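Local coordinates for putative uncharacterized protein PH1780 (PDB 2YZQ) that is of unknown function but carries four CBS-domain repeats and binds S-adenosylmethionine, consistent with a role in sensing this ligand, at residues L107-G110 and D111-R115; E141-L145 and K146-K150; G266-D270 and F271-K275. One frame throughout, in Å; residues are numbered along the deposited sequence.

Interaction 1 of 3, residues L107-G110 and D111-R115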
# COMPACT_ATOMS: atom_id res chain seq x y z
N LEU A 107 -3.24 -7.38 10.54
CA LEU A 107 -2.08 -7.54 9.69
C LEU A 107 -2.28 -6.74 8.41
O LEU A 107 -3.25 -6.96 7.69
CB LEU A 107 -1.89 -9.01 9.33
CG LEU A 107 -0.77 -9.33 8.34
CD1 LEU A 107 0.59 -9.06 8.98
CD2 LEU A 107 -0.88 -10.78 7.90
N THR A 108 -1.38 -5.80 8.15
CA THR A 108 -1.49 -4.97 6.96
C THR A 108 -0.40 -5.29 5.95
O THR A 108 0.56 -6.00 6.25
CB THR A 108 -1.36 -3.47 7.30
OG1 THR A 108 -0.00 -3.18 7.68
CG2 THR A 108 -2.28 -3.10 8.44
N VAL A 109 -0.55 -4.75 4.75
CA VAL A 109 0.45 -4.94 3.71
C VAL A 109 1.73 -4.30 4.22
O VAL A 109 2.82 -4.85 4.04
CB VAL A 109 0.03 -4.25 2.40
CG1 VAL A 109 1.19 -4.26 1.41
CG2 VAL A 109 -1.17 -4.96 1.80
N GLY A 110 1.59 -3.15 4.88
CA GLY A 110 2.74 -2.45 5.43
C GLY A 110 3.51 -3.33 6.40
O GLY A 110 4.74 -3.36 6.37
N ASP A 111 2.79 -4.05 7.25
CA ASP A 111 3.43 -4.93 8.22
C ASP A 111 4.25 -6.00 7.52
O ASP A 111 5.36 -6.32 7.94
CB ASP A 111 2.40 -5.63 9.11
CG ASP A 111 1.65 -4.67 10.01
OD1 ASP A 111 2.26 -3.70 10.51
OD2 ASP A 111 0.44 -4.91 10.24
N ILE A 112 3.69 -6.57 6.46
CA ILE A 112 4.39 -7.62 5.73
C ILE A 112 5.67 -7.07 5.10
O ILE A 112 6.71 -7.72 5.15
CB ILE A 112 3.48 -8.24 4.65
CG1 ILE A 112 2.30 -8.95 5.33
CG2 ILE A 112 4.27 -9.22 3.78
CD1 ILE A 112 1.32 -9.61 4.39
N ILE A 113 5.60 -5.87 4.55
CA ILE A 113 6.78 -5.26 3.93
C ILE A 113 7.87 -4.94 4.96
O ILE A 113 9.02 -5.36 4.81
CB ILE A 113 6.41 -3.94 3.21
CG1 ILE A 113 5.41 -4.22 2.08
CG2 ILE A 113 7.67 -3.26 2.69
CD1 ILE A 113 5.87 -5.25 1.09
N ARG A 114 7.49 -4.20 5.99
CA ARG A 114 8.43 -3.76 7.02
C ARG A 114 8.95 -4.82 7.99
O ARG A 114 10.14 -4.83 8.33
CB ARG A 114 7.80 -2.62 7.83
CG ARG A 114 7.50 -1.38 7.01
CD ARG A 114 6.61 -0.41 7.78
NE ARG A 114 5.27 -0.96 7.98
CZ ARG A 114 4.25 -0.30 8.52
NH1 ARG A 114 4.42 0.96 8.92
NH2 ARG A 114 3.07 -0.88 8.65
N ARG A 115 8.07 -5.71 8.44
CA ARG A 115 8.46 -6.73 9.41
C ARG A 115 8.89 -8.07 8.82
O ARG A 115 9.55 -8.86 9.49
CB ARG A 115 7.30 -6.98 10.38
CG ARG A 115 6.85 -5.74 11.14
CD ARG A 115 5.55 -5.99 11.89
NE ARG A 115 5.12 -4.80 12.62
CZ ARG A 115 3.94 -4.66 13.21
NH1 ARG A 115 3.04 -5.63 13.16
NH2 ARG A 115 3.65 -3.53 13.85
O HOH W 1 0.47 -0.26 8.12

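Interaction 2 of 3, residues E141-L145 and K146-K150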
# COMPACT_ATOMS: atom_id res chain seq x y z
N GLU A 141 4.35 16.20 -16.12
CA GLU A 141 4.59 17.25 -15.13
C GLU A 141 3.82 18.55 -15.39
O GLU A 141 3.60 19.33 -14.46
CB GLU A 141 6.09 17.53 -15.01
CG GLU A 141 6.70 18.20 -16.23
CD GLU A 141 8.21 18.28 -16.14
OE1 GLU A 141 8.74 18.50 -15.02
OE2 GLU A 141 8.88 18.14 -17.19
N GLY A 142 3.42 18.77 -16.63
CA GLY A 142 2.69 19.99 -16.94
C GLY A 142 1.19 19.89 -16.73
O GLY A 142 0.46 20.86 -16.95
N THR A 143 0.72 18.73 -16.28
CA THR A 143 -0.71 18.50 -16.06
C THR A 143 -1.28 19.28 -14.88
O THR A 143 -0.74 19.24 -13.78
CB THR A 143 -1.00 17.00 -15.83
OG1 THR A 143 -0.49 16.24 -16.94
CG2 THR A 143 -2.50 16.75 -15.70
N PRO A 144 -2.39 20.01 -15.10
CA PRO A 144 -3.03 20.77 -14.02
C PRO A 144 -3.39 19.81 -12.90
O PRO A 144 -3.81 18.67 -13.15
CB PRO A 144 -4.25 21.36 -14.71
CG PRO A 144 -3.75 21.62 -16.09
CD PRO A 144 -2.99 20.34 -16.40
N LEU A 145 -3.25 20.26 -11.66
CA LEU A 145 -3.52 19.43 -10.49
C LEU A 145 -4.83 18.65 -10.48
O LEU A 145 -4.84 17.48 -10.12
CB LEU A 145 -3.44 20.28 -9.22
CG LEU A 145 -3.49 19.47 -7.93
CD1 LEU A 145 -2.31 18.52 -7.87
CD2 LEU A 145 -3.48 20.42 -6.73
N LYS A 146 -5.93 19.29 -10.86
CA LYS A 146 -7.22 18.60 -10.85
C LYS A 146 -7.23 17.39 -11.76
O LYS A 146 -7.79 16.35 -11.40
CB LYS A 146 -8.33 19.56 -11.25
CG LYS A 146 -8.66 20.60 -10.20
CD LYS A 146 -9.84 21.46 -10.63
CE LYS A 146 -11.06 20.61 -10.97
NZ LYS A 146 -11.55 19.81 -9.81
N ALA A 147 -6.64 17.51 -12.94
CA ALA A 147 -6.59 16.39 -13.87
C ALA A 147 -5.66 15.31 -13.34
O ALA A 147 -5.90 14.12 -13.55
CB ALA A 147 -6.12 16.87 -15.25
N ALA A 148 -4.60 15.73 -12.67
CA ALA A 148 -3.64 14.78 -12.10
C ALA A 148 -4.32 14.02 -10.97
O ALA A 148 -4.10 12.82 -10.80
CB ALA A 148 -2.42 15.52 -11.57
N LEU A 149 -5.16 14.71 -10.21
CA LEU A 149 -5.88 14.07 -9.11
C LEU A 149 -6.90 13.07 -9.64
O LEU A 149 -7.12 12.02 -9.04
CB LEU A 149 -6.58 15.12 -8.24
CG LEU A 149 -5.64 15.97 -7.38
CD1 LEU A 149 -6.44 16.99 -6.59
CD2 LEU A 149 -4.85 15.05 -6.45
N LYS A 150 -7.52 13.39 -10.77
CA LYS A 150 -8.48 12.48 -11.36
C LYS A 150 -7.74 11.19 -11.71
O LYS A 150 -8.26 10.09 -11.50
CB LYS A 150 -9.10 13.09 -12.62
CG LYS A 150 -10.19 12.22 -13.25
CD LYS A 150 -11.44 12.18 -12.38
CE LYS A 150 -12.51 11.30 -13.01
NZ LYS A 150 -13.80 11.41 -12.28

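Interaction 3 of 3, residues G266-D270 and F271-K275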
# COMPACT_ATOMS: atom_id res chain seq x y z
N GLY A 266 7.66 0.02 -15.66
CA GLY A 266 6.74 -0.63 -14.75
C GLY A 266 6.70 0.01 -13.38
O GLY A 266 7.25 1.09 -13.17
N LEU A 267 6.05 -0.67 -12.44
CA LEU A 267 5.93 -0.16 -11.08
C LEU A 267 5.84 -1.34 -10.13
O LEU A 267 5.11 -2.29 -10.39
CB LEU A 267 4.65 0.68 -10.96
CG LEU A 267 4.36 1.35 -9.61
CD1 LEU A 267 5.35 2.49 -9.40
CD2 LEU A 267 2.93 1.87 -9.58
N ILE A 268 6.62 -1.31 -9.05
CA ILE A 268 6.52 -2.38 -8.07
C ILE A 268 5.89 -1.78 -6.82
O ILE A 268 6.47 -0.93 -6.15
CB ILE A 268 7.91 -3.03 -7.76
CG1 ILE A 268 7.72 -4.19 -6.77
CG2 ILE A 268 8.90 -2.00 -7.21
CD1 ILE A 268 6.94 -5.36 -7.35
N ARG A 269 4.66 -2.21 -6.54
CA ARG A 269 3.90 -1.73 -5.38
C ARG A 269 4.08 -2.73 -4.26
O ARG A 269 4.44 -3.89 -4.50
CB ARG A 269 2.40 -1.66 -5.71
CG ARG A 269 2.03 -0.80 -6.93
CD ARG A 269 0.54 -0.98 -7.23
NE ARG A 269 0.27 -2.36 -7.60
CZ ARG A 269 -0.92 -2.95 -7.51
NH1 ARG A 269 -1.97 -2.27 -7.06
NH2 ARG A 269 -1.07 -4.22 -7.87
N ASP A 270 3.83 -2.30 -3.03
CA ASP A 270 3.94 -3.21 -1.90
C ASP A 270 2.97 -4.37 -2.12
O ASP A 270 3.28 -5.52 -1.82
CB ASP A 270 3.65 -2.49 -0.56
CG ASP A 270 2.39 -1.62 -0.59
OD1 ASP A 270 1.56 -1.73 -1.52
OD2 ASP A 270 2.21 -0.82 0.36
N PHE A 271 1.81 -4.05 -2.67
CA PHE A 271 0.78 -5.04 -2.94
C PHE A 271 1.26 -6.11 -3.92
O PHE A 271 0.83 -7.26 -3.86
CB PHE A 271 -0.46 -4.34 -3.52
CG PHE A 271 -1.75 -5.07 -3.25
CD1 PHE A 271 -2.28 -5.12 -1.97
CD2 PHE A 271 -2.44 -5.70 -4.29
CE1 PHE A 271 -3.48 -5.79 -1.71
CE2 PHE A 271 -3.64 -6.37 -4.05
CZ PHE A 271 -4.16 -6.41 -2.75
N ASP A 272 2.15 -5.73 -4.83
CA ASP A 272 2.67 -6.67 -5.81
C ASP A 272 3.61 -7.68 -5.18
O ASP A 272 3.75 -8.81 -5.66
CB ASP A 272 3.41 -5.93 -6.93
CG ASP A 272 2.48 -5.07 -7.77
OD1 ASP A 272 1.44 -5.60 -8.21
OD2 ASP A 272 2.78 -3.88 -7.98
N LEU A 273 4.26 -7.28 -4.09
CA LEU A 273 5.18 -8.17 -3.40
C LEU A 273 4.44 -9.32 -2.73
O LEU A 273 5.03 -10.37 -2.47
CB LEU A 273 6.00 -7.37 -2.39
CG LEU A 273 6.95 -6.36 -3.03
CD1 LEU A 273 7.71 -5.59 -1.96
CD2 LEU A 273 7.93 -7.08 -3.96
N LEU A 274 3.15 -9.14 -2.47
CA LEU A 274 2.35 -10.20 -1.84
C LEU A 274 2.32 -11.44 -2.73
O LEU A 274 2.20 -12.56 -2.25
CB LEU A 274 0.92 -9.71 -1.60
CG LEU A 274 0.73 -8.53 -0.65
CD1 LEU A 274 -0.74 -8.15 -0.61
CD2 LEU A 274 1.23 -8.89 0.74
N LYS A 275 2.43 -11.23 -4.04
CA LYS A 275 2.40 -12.34 -4.98
C LYS A 275 3.57 -13.30 -4.79
O LYS A 275 3.51 -14.46 -5.19
CB LYS A 275 2.39 -11.79 -6.41
CG LYS A 275 1.23 -10.84 -6.67
CD LYS A 275 1.19 -10.38 -8.11
CE LYS A 275 2.44 -9.59 -8.48
NZ LYS A 275 2.44 -9.27 -9.94

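Interaction 1 of 3, residues L107-G110 and D111-R115
Gly110 O is gripped twice by Arg114: the backbone N closes the helical turn at 2.9 Å, and NE, also at 2.9 Å, comes from above the carbonyl plane. A bend at chi3 (-67°) folds the guanidinium back over the turn to make this second bond. At the helix start, Thr108 and Asp111 form a capping box. Thr108 OG1, at the N-cap, accepts from Asp111 N at 3.0 Å, and Asp111 OD2 returns the favour by accepting from Thr108 N at 2.9 Å, on its anti side but 33° out of the carboxylate plane. Asp111 OD1 forms a salt bridge with Arg114 NH2 at 3.5 Å, while the Arg115 guanidinium lays a face against it, a purely electrostatic pairing; Arg115 NH1 bonds Ile6 O and Thr8 OG1. Without this carboxylate, as with an alanine here, Thr108 N would probably lose its acceptor and the two arginines their shared counter-charge. A water accepts weakly from Arg114 NH2 and also bonds Thr108 OG1. On the apolar side Leu107 CD1 meets Ile112 CG1 at 4.0 Å, the two side chains crossing at about a right angle. The box thus marks the turn from strand 103-108 into helix 109-117 of a CBS repeat; Leu107 and Ile112 pack on Met86 of helix 79-89, whereas Ile113 faces helices 240-250 and 270-273.

Interaction 2 of 3, residues E141-L145 and K146-K150
Thr143 CG2 reaches forward over the first turn of the helix and touches Ala147 CB at 3.6 Å, a methyl-to-methyl contact. It points there because it stands anti to the backbone N (OG1 at chi1 -56°), a rotation that also lets OG1 bond Trp140 O behind it. On another side of the turn Leu149 folds back along the helix: its CG lies 3.2 Å from Leu145 O, and its CD1 meets Leu145 CG at 4.1 Å, the two leucines crossing at a slant. Beneath these side chains, Pro144 O receives Ala148 N at 3.1 Å and Ala147 N more weakly, while Leu145 O takes Leu149 N at 2.8 Å. Pro144 holds the N-cap position of helix 145-153, which follows the short strand 139-140 within a CBS repeat; a proline cap brings no side-chain acceptor to the helix start. Asn220 supplies one from a distant part of the chain, its OD1 accepting from Lys146 N. Backbone bonds of Thr143 with Val223 and of Leu145 with Lys221 fix the approach to the helix against the same loop. Leu145 also packs on Ile226, and its side chain lies about 8 Å from that of Asp177, which binds S-adenosylmethionine.

Interaction 3 of 3, residues G266-D270 and F271-K275
With CG anti to its carbonyl carbon (chi1 -56°) and a bend at chi3 (-63°), Arg269 curls its guanidinium forward round the carboxylate of Asp272, whose own CG, likewise anti to the carbonyl carbon, turns back to meet the arginine. The grip is side-on and two-pronged: NE bonds Asp272 OD2 at 3.0 Å and NH2 bonds Asp272 OD1 at 2.9 Å. Both oxygens lie close to the guanidinium plane, yet the nitrogens approach from above the carboxylate, the two flat groups being 54° apart. Asp272 OD2 takes a further bond through its anti lone pair, from Arg269 N at 2.9 Å, so one oxygen holds both the backbone and the side chain of the same residue. Outside partners extend the cluster: Gln133 NE2 bonds Asp272 OD1, Arg269 NH1 bonds Asn156 O, and the carboxylate of Asp270 forms a salt bridge with Arg92. Phe271 sets its CB over one face of the guanidinium, while its ring turns an edge toward Arg269 NH2, with CD2 4.1 Å away. The backbone closes the turn when Asp272 N bonds Arg269 O at 3.0 Å; Leu273 N adds only weak bonds. Away from the charges, Ile268 CD1 touches Asp272 CB at 3.6 Å and Leu273 CD2 at 3.9 Å. This is where strand 263-269 of a CBS repeat passes into the short, weakly bonded helix 270-273, close to the ligand: Leu267 packs on Gln254, an S-adenosylmethionine-binding residue of the paired strand 254-259. Ile268 and Leu273 lean on Val243 of helix 240-250, and Leu273 and Leu274 lie against helix 109-117.

Overall arrangement
Interactions 1 and 3 are buried and occupy equivalent places in two CBS repeats, each where a strand gives way to a helix. They touch directly: Val109 CG1 lies 3.5 Å from Asp270 CG and Ile113 CD1 lies 3.6 Å from Leu273 CD1, joining helices 109-117 and 270-273. In both, an aspartate accepts from a backbone N three residues earlier, but interaction 1 pairs it with a threonine cap and two looser arginine contacts, whereas interaction 3 makes it the centre of a salt bridge with the arginine of the strand. Interaction 2 stands apart at the surface, its nearest atoms about 13 Å from interaction 3, and relies on methyl and leucine packing with backbone bonds.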